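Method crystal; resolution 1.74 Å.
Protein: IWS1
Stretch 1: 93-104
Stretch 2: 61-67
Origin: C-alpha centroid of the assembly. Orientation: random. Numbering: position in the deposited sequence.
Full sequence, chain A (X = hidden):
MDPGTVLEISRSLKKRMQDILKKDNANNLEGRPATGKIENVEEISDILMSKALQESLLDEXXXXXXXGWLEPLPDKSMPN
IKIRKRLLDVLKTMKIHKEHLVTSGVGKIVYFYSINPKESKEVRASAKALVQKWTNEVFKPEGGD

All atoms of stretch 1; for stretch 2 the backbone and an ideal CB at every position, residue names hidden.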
ATOM      1  N   THR A  93       6.499   8.526   3.997  1.00 16.04           N
ATOM      2  CA  THR A  93       7.819   8.670   4.617  1.00 18.41           C
ATOM      3  C   THR A  93       8.915   7.881   3.903  1.00 18.28           C
ATOM      4  O   THR A  93      10.092   8.053   4.234  1.00 20.00           O
ATOM      5  CB  THR A  93       7.864   8.248   6.122  1.00 18.17           C
ATOM      6  OG1 THR A  93       7.789   6.827   6.255  1.00 20.12           O
ATOM      7  CG2 THR A  93       6.755   8.929   6.963  1.00 21.30           C
ATOM      8  N   MET A  94       8.535   7.012   2.980  1.00 17.30           N
ATOM      9  CA  MET A  94       9.496   6.095   2.339  1.00 16.78           C
ATOM     10  C   MET A  94      10.101   6.636   1.047  1.00 17.59           C
ATOM     11  O   MET A  94       9.402   7.307   0.257  1.00 17.55           O
ATOM     12  CB  MET A  94       8.790   4.754   2.064  1.00 16.37           C
ATOM     13  CG  MET A  94       8.553   4.014   3.337  1.00 17.13           C
ATOM     14  SD  MET A  94       7.553   2.564   2.985  1.00 18.52           S
ATOM     15  CE  MET A  94       8.018   1.524   4.350  1.00 22.18           C
ATOM     16  N   LYS A  95      11.402   6.358   0.820  1.00 17.22           N
ATOM     17  CA  LYS A  95      12.067   6.816  -0.399  1.00 18.51           C
ATOM     18  C   LYS A  95      11.767   5.810  -1.532  1.00 18.88           C
ATOM     19  O   LYS A  95      12.614   4.996  -1.894  1.00 18.96           O
ATOM     20  CB  LYS A  95      13.581   6.975  -0.191  1.00 19.34           C
ATOM     21  CG  LYS A  95      13.905   8.095   0.776  1.00 24.67           C
ATOM     22  CD  LYS A  95      15.387   8.388   0.903  1.00 29.85           C
ATOM     23  CE  LYS A  95      15.632   9.449   1.978  1.00 34.21           C
ATOM     24  NZ  LYS A  95      17.098   9.809   2.197  1.00 37.43           N
ATOM     25  N   ILE A  96      10.570   5.959  -2.096  1.00 16.95           N
ATOM     26  CA  ILE A  96       9.998   5.042  -3.095  1.00 17.29           C
ATOM     27  C   ILE A  96      10.290   5.510  -4.510  1.00 17.69           C
ATOM     28  O   ILE A  96      10.000   6.663  -4.874  1.00 19.12           O
ATOM     29  CB  ILE A  96       8.504   4.857  -2.810  1.00 15.45           C
ATOM     30  CG1 ILE A  96       8.318   4.062  -1.498  1.00 17.44           C
ATOM     31  CG2 ILE A  96       7.826   4.154  -3.949  1.00 17.81           C
ATOM     32  CD1 ILE A  96       6.853   4.078  -0.959  1.00 17.09           C
ATOM     33  N   HIS A  97      10.863   4.624  -5.309  1.00 18.27           N
ATOM     34  CA  HIS A  97      11.317   5.005  -6.625  1.00 18.78           C
ATOM     35  C   HIS A  97      10.609   4.150  -7.658  1.00 18.24           C
ATOM     36  O   HIS A  97       9.871   3.221  -7.315  1.00 16.59           O
ATOM     37  CB  HIS A  97      12.853   4.894  -6.742  1.00 21.63           C
ATOM     38  CG  HIS A  97      13.601   5.763  -5.759  1.00 26.42           C
ATOM     39  ND1 HIS A  97      13.194   7.040  -5.422  1.00 31.52           N
ATOM     40  CD2 HIS A  97      14.707   5.518  -5.019  1.00 30.50           C
ATOM     41  CE1 HIS A  97      14.030   7.551  -4.532  1.00 33.69           C
ATOM     42  NE2 HIS A  97      14.960   6.649  -4.273  1.00 33.25           N
ATOM     43  N   LYS A  98      10.844   4.472  -8.931  1.00 18.86           N
ATOM     44  CA  LYS A  98      10.163   3.774 -10.025  1.00 20.18           C
ATOM     45  C   LYS A  98      10.122   2.246  -9.897  1.00 20.02           C
ATOM     46  O   LYS A  98       9.071   1.645 -10.068  1.00 18.49           O
ATOM     47  CB  LYS A  98      10.834   4.206 -11.333  1.00 21.92           C
ATOM     48  CG  LYS A  98      10.349   3.429 -12.559  1.00 28.89           C
ATOM     49  CD  LYS A  98      11.137   3.843 -13.817  1.00 36.05           C
ATOM     50  CE  LYS A  98      12.637   3.527 -13.744  1.00 41.40           C
ATOM     51  NZ  LYS A  98      13.465   4.717 -13.331  1.00 44.87           N
ATOM     52  N   GLU A  99      11.268   1.625  -9.624  1.00 21.34           N
ATOM     53  CA  GLU A  99      11.370   0.166  -9.584  1.00 21.77           C
ATOM     54  C   GLU A  99      10.542  -0.439  -8.482  1.00 19.49           C
ATOM     55  O   GLU A  99       9.875  -1.455  -8.690  1.00 20.63           O
ATOM     56  CB  GLU A  99      12.837  -0.278  -9.477  1.00 22.72           C
ATOM     57  CG  GLU A  99      13.713   0.143 -10.687  1.00 30.71           C
ATOM     58  CD  GLU A  99      14.253   1.592 -10.631  1.00 35.13           C
ATOM     59  OE1 GLU A  99      14.060   2.343  -9.597  1.00 34.08           O
ATOM     60  OE2 GLU A  99      14.878   1.968 -11.665  1.00 38.86           O
ATOM     61  N   HIS A 100      10.516   0.206  -7.314  1.00 16.96           N
ATOM     62  CA  HIS A 100       9.662  -0.227  -6.214  1.00 15.91           C
ATOM     63  C   HIS A 100       8.172  -0.214  -6.595  1.00 15.74           C
ATOM     64  O   HIS A 100       7.426  -1.120  -6.218  1.00 15.95           O
ATOM     65  CB  HIS A 100       9.813   0.712  -4.999  1.00 14.97           C
ATOM     66  CG  HIS A 100      11.212   0.826  -4.491  1.00 16.16           C
ATOM     67  ND1 HIS A 100      11.821   2.040  -4.240  1.00 17.71           N
ATOM     68  CD2 HIS A 100      12.092  -0.128  -4.104  1.00 15.83           C
ATOM     69  CE1 HIS A 100      13.045   1.824  -3.793  1.00 19.58           C
ATOM     70  NE2 HIS A 100      13.234   0.511  -3.702  1.00 20.54           N
ATOM     71  N   LEU A 101       7.763   0.831  -7.316  1.00 16.94           N
ATOM     72  CA  LEU A 101       6.358   1.003  -7.722  1.00 16.90           C
ATOM     73  C   LEU A 101       5.958  -0.005  -8.810  1.00 18.24           C
ATOM     74  O   LEU A 101       4.875  -0.621  -8.729  1.00 17.81           O
ATOM     75  CB  LEU A 101       6.143   2.432  -8.209  1.00 15.78           C
ATOM     76  CG  LEU A 101       6.278   3.488  -7.098  1.00 15.28           C
ATOM     77  CD1 LEU A 101       6.375   4.867  -7.707  1.00 17.97           C
ATOM     78  CD2 LEU A 101       5.100   3.332  -6.071  1.00 18.01           C
ATOM     79  N   VAL A 102       6.838  -0.216  -9.784  1.00 19.30           N
ATOM     80  CA  VAL A 102       6.492  -1.121 -10.896  1.00 22.00           C
ATOM     81  C   VAL A 102       6.327  -2.533 -10.356  1.00 22.13           C
ATOM     82  O   VAL A 102       5.302  -3.198 -10.638  1.00 23.18           O
ATOM     83  CB  VAL A 102       7.496  -1.025 -12.022  1.00 22.94           C
ATOM     84  CG1 VAL A 102       7.264  -2.111 -13.093  1.00 25.54           C
ATOM     85  CG2 VAL A 102       7.416   0.373 -12.648  1.00 23.92           C
ATOM     86  N   THR A 103       7.258  -2.975  -9.512  1.00 21.48           N
ATOM     87  CA  THR A 103       7.201  -4.369  -9.027  1.00 22.83           C
ATOM     88  C   THR A 103       6.078  -4.693  -8.041  1.00 21.27           C
ATOM     89  O   THR A 103       5.537  -5.820  -8.030  1.00 20.27           O
ATOM     90  CB  THR A 103       8.546  -4.836  -8.453  1.00 25.53           C
ATOM     91  OG1 THR A 103       8.787  -4.132  -7.242  1.00 26.18           O
ATOM     92  CG2 THR A 103       9.686  -4.591  -9.445  1.00 24.83           C
ATOM     93  N   SER A 104       5.732  -3.704  -7.216  1.00 19.60           N
ATOM     94  CA  SER A 104       4.718  -3.857  -6.194  1.00 18.62           C
ATOM     95  C   SER A 104       3.310  -3.576  -6.646  1.00 18.05           C
ATOM     96  O   SER A 104       2.391  -4.225  -6.139  1.00 18.96           O
ATOM     97  CB  SER A 104       4.984  -2.988  -4.939  1.00 17.15           C
ATOM     98  OG  SER A 104       4.723  -1.595  -5.210  1.00 18.79           O
ATOM     99  N   UNK A  61      10.557  -6.168  -0.666  1.00 17.62           N
ATOM    100  CA  UNK A  61       9.196  -6.129  -1.276  1.00 17.55           C
ATOM    101  C   UNK A  61       8.082  -5.815  -0.296  1.00 17.34           C
ATOM    102  O   UNK A  61       6.924  -6.213  -0.495  1.00 16.00           O
ATOM    103  CB  UNK A  61       8.886  -7.472  -1.940  1.00 17.55           C
ATOM    104  N   UNK A  62       8.397  -5.037   0.745  1.00 16.16           N
ATOM    105  CA  UNK A  62       7.384  -4.766   1.769  1.00 15.05           C
ATOM    106  C   UNK A  62       6.198  -3.989   1.156  1.00 13.74           C
ATOM    107  O   UNK A  62       5.095  -3.959   1.752  1.00 13.76           O
ATOM    108  CB  UNK A  62       7.997  -3.979   2.929  1.00 15.05           C
ATOM    109  N   UNK A  63       6.409  -3.311   0.028  1.00 14.41           N
ATOM    110  CA  UNK A  63       5.298  -2.616  -0.593  1.00 13.29           C
ATOM    111  C   UNK A  63       4.181  -3.560  -0.988  1.00 12.44           C
ATOM    112  O   UNK A  63       3.009  -3.124  -1.042  1.00 13.40           O
ATOM    113  CB  UNK A  63       5.783  -1.843  -1.821  1.00 13.29           C
ATOM    114  N   UNK A  64       4.514  -4.825  -1.275  1.00 13.59           N
ATOM    115  CA  UNK A  64       3.487  -5.850  -1.582  1.00 15.62           C
ATOM    116  C   UNK A  64       2.547  -6.041  -0.396  1.00 15.04           C
ATOM    117  O   UNK A  64       1.312  -6.137  -0.593  1.00 14.45           O
ATOM    118  CB  UNK A  64       4.143  -7.184  -1.944  1.00 15.62           C
ATOM    119  N   UNK A  65       3.096  -6.115   0.825  1.00 13.86           N
ATOM    120  CA  UNK A  65       2.272  -6.353   2.039  1.00 14.14           C
ATOM    121  C   UNK A  65       1.499  -5.086   2.393  1.00 13.14           C
ATOM    122  O   UNK A  65       0.327  -5.157   2.790  1.00 12.89           O
ATOM    123  CB  UNK A  65       3.143  -6.784   3.220  1.00 14.14           C
ATOM    124  N   UNK A  66       2.144  -3.922   2.230  1.00 12.17           N
ATOM    125  CA  UNK A  66       1.433  -2.658   2.494  1.00 12.06           C
ATOM    126  C   UNK A  66       0.217  -2.537   1.546  1.00 12.78           C
ATOM    127  O   UNK A  66      -0.912  -2.240   1.997  1.00 10.71           O
ATOM    128  CB  UNK A  66       2.373  -1.464   2.317  1.00 12.06           C
ATOM    129  N   UNK A  67       0.452  -2.788   0.256  1.00 12.14           N
ATOM    130  CA  UNK A  67      -0.622  -2.845  -0.752  1.00 12.58           C
ATOM    131  C   UNK A  67      -1.743  -3.803  -0.316  1.00 13.48           C
ATOM    132  O   UNK A  67      -2.913  -3.441  -0.348  1.00 12.48           O
ATOM    133  CB  UNK A  67      -0.057  -3.285  -2.104  1.00 12.58           C
TER

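Position 61 precedes the helix and has phi/psi of 79/30, a left-handed conformation. Its ideal CB has nothing of stretch 1 within 5.5 Å, so the backbone is the main guide: positive phi favours glycine, with asparagine a common alternative. The residue is Gly-61, and its O accepts a hydrogen bond from the backbone N of position 64, 2.9 Å from N to Gly-61 O, a bond that joins this residue to the first turn of the helix.

At position 62 CA-to-CB points sideways, and no atom of stretch 1 lies close to the ideal CB. Only a side chain of some length could reach the methyl end of Met-94, and since that end is apolar, a medium-sized aliphatic residue would suit, though the backbone alone would accept many types. Ile-62 is found here. Its CG2 lies 4.4 Å from Met-94 CE, a loose apolar contact, since the end of the side chain leads away from stretch 1.

Position 63 is the most constrained. CA-to-CB points toward stretch 1, and the ideal CB is a tight 3.4 Å from Ser-104 CB and 4.7 Å from His-100 O. A branch at CB would add bulk where space is already short. Farther out, Met-94, Ile-96 and the CB of His-100 offer an apolar surface, so a side chain that branches later, such as leucine, or an unbranched methionine, fits well. The residue is Leu-63, with chi1 m and chi2 t. Its CB packs 3.5 Å from Ser-104 CB, close packing that the small serine permits. Beyond it, CD1 lies 3.6 Å from His-100 CB, CD2 is 4.3 Å from Met-94 SD, and Ile-96 CD1 is near both methyls, at 3.8 Å from CD2 and 4.2 Å from CD1. No residue of stretch 2 has more area covered by stretch 1.

At position 64 CA-to-CB is sideways, with the ideal CB 5.2 Å from Ser-104 CB. The end of stretch 1 offers the hydroxyl of Thr-103 and backbone carbonyls, which suggests a polar residue, possibly acting through water; aspartate, asparagine or serine would all be reasonable. Asp-64 turns its end nearer, bringing OD1 to 3.3 Å from Ser-104 CA. One water donates to OD1 and also bonds Thr-103 OG1; the second water donates to Ser-104 O, its own O 2.6 Å from that atom, and donates a weak hydrogen bond to Asp-64 OD1.

Position 65 is out of reach of stretch 1, which therefore leaves the choice open. It is Glu-65, whose carboxylate is hydrogen-bonded elsewhere in the structure.

Position 66 points toward stretch 1 across a gap, with nothing within 5.5 Å of the ideal CB. A long apolar side chain could meet Met-94; isoleucine, leucine or methionine would serve. Ile-66 extends CD1 to 4.1 Å from Met-94 CE.

Position 67 also points toward stretch 1, its ideal CB 4.8 Å from Ser-104 O. That acceptor invites a donor, and lysine, arginine or glutamine could supply one. Lys-67, with all four chi angles t, is fully extended and donates from NZ to Ser-104 O at 3.3 Å.

Stretch 2 (61-67) GILDEIK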
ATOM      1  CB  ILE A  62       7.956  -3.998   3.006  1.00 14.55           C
ATOM      2  CG1 ILE A  62       7.048  -4.135   4.247  1.00 15.30           C
ATOM      3  CG2 ILE A  62       8.126  -2.512   2.673  1.00 15.11           C
ATOM      4  CD1 ILE A  62       6.918  -5.557   4.751  1.00 16.05           C
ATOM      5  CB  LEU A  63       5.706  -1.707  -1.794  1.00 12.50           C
ATOM      6  CG  LEU A  63       6.613  -0.569  -1.365  1.00 12.23           C
ATOM      7  CD1 LEU A  63       7.120   0.186  -2.611  1.00 15.05           C
ATOM      8  CD2 LEU A  63       5.953   0.428  -0.384  1.00 13.45           C
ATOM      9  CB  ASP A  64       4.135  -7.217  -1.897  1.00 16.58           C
ATOM     10  CG  ASP A  64       4.961  -7.226  -3.178  1.00 22.90           C
ATOM     11  OD1 ASP A  64       5.083  -6.206  -3.894  1.00 26.05           O
ATOM     12  OD2 ASP A  64       5.516  -8.305  -3.464  1.00 23.83           O
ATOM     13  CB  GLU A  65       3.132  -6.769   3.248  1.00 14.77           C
ATOM     14  CG  GLU A  65       3.519  -8.262   3.141  1.00 17.46           C
ATOM     15  CD  GLU A  65       4.414  -8.555   1.950  1.00 20.24           C
ATOM     16  OE1 GLU A  65       5.373  -7.783   1.664  1.00 19.89           O
ATOM     17  OE2 GLU A  65       4.171  -9.573   1.275  1.00 23.34           O
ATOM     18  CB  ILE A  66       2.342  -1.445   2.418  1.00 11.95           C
ATOM     19  CG1 ILE A  66       3.325  -1.500   3.609  1.00 13.63           C
ATOM     20  CG2 ILE A  66       1.491  -0.149   2.525  1.00 13.34           C
ATOM     21  CD1 ILE A  66       4.504  -0.444   3.437  1.00 13.17           C
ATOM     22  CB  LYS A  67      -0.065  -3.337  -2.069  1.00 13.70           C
ATOM     23  CG  LYS A  67      -1.125  -3.511  -3.193  1.00 15.32           C
ATOM     24  CD  LYS A  67      -0.447  -4.051  -4.444  1.00 17.68           C
ATOM     25  CE  LYS A  67      -1.404  -4.079  -5.588  1.00 22.99           C
ATOM     26  NZ  LYS A  67      -0.748  -4.895  -6.686  1.00 27.46           N
TER
HETATM   27  O   HOH W   1       7.725  -5.671  -4.894  1.00 26.25           O
HETATM   28  O   HOH W   2       2.094  -6.574  -5.053  1.00 29.72           O
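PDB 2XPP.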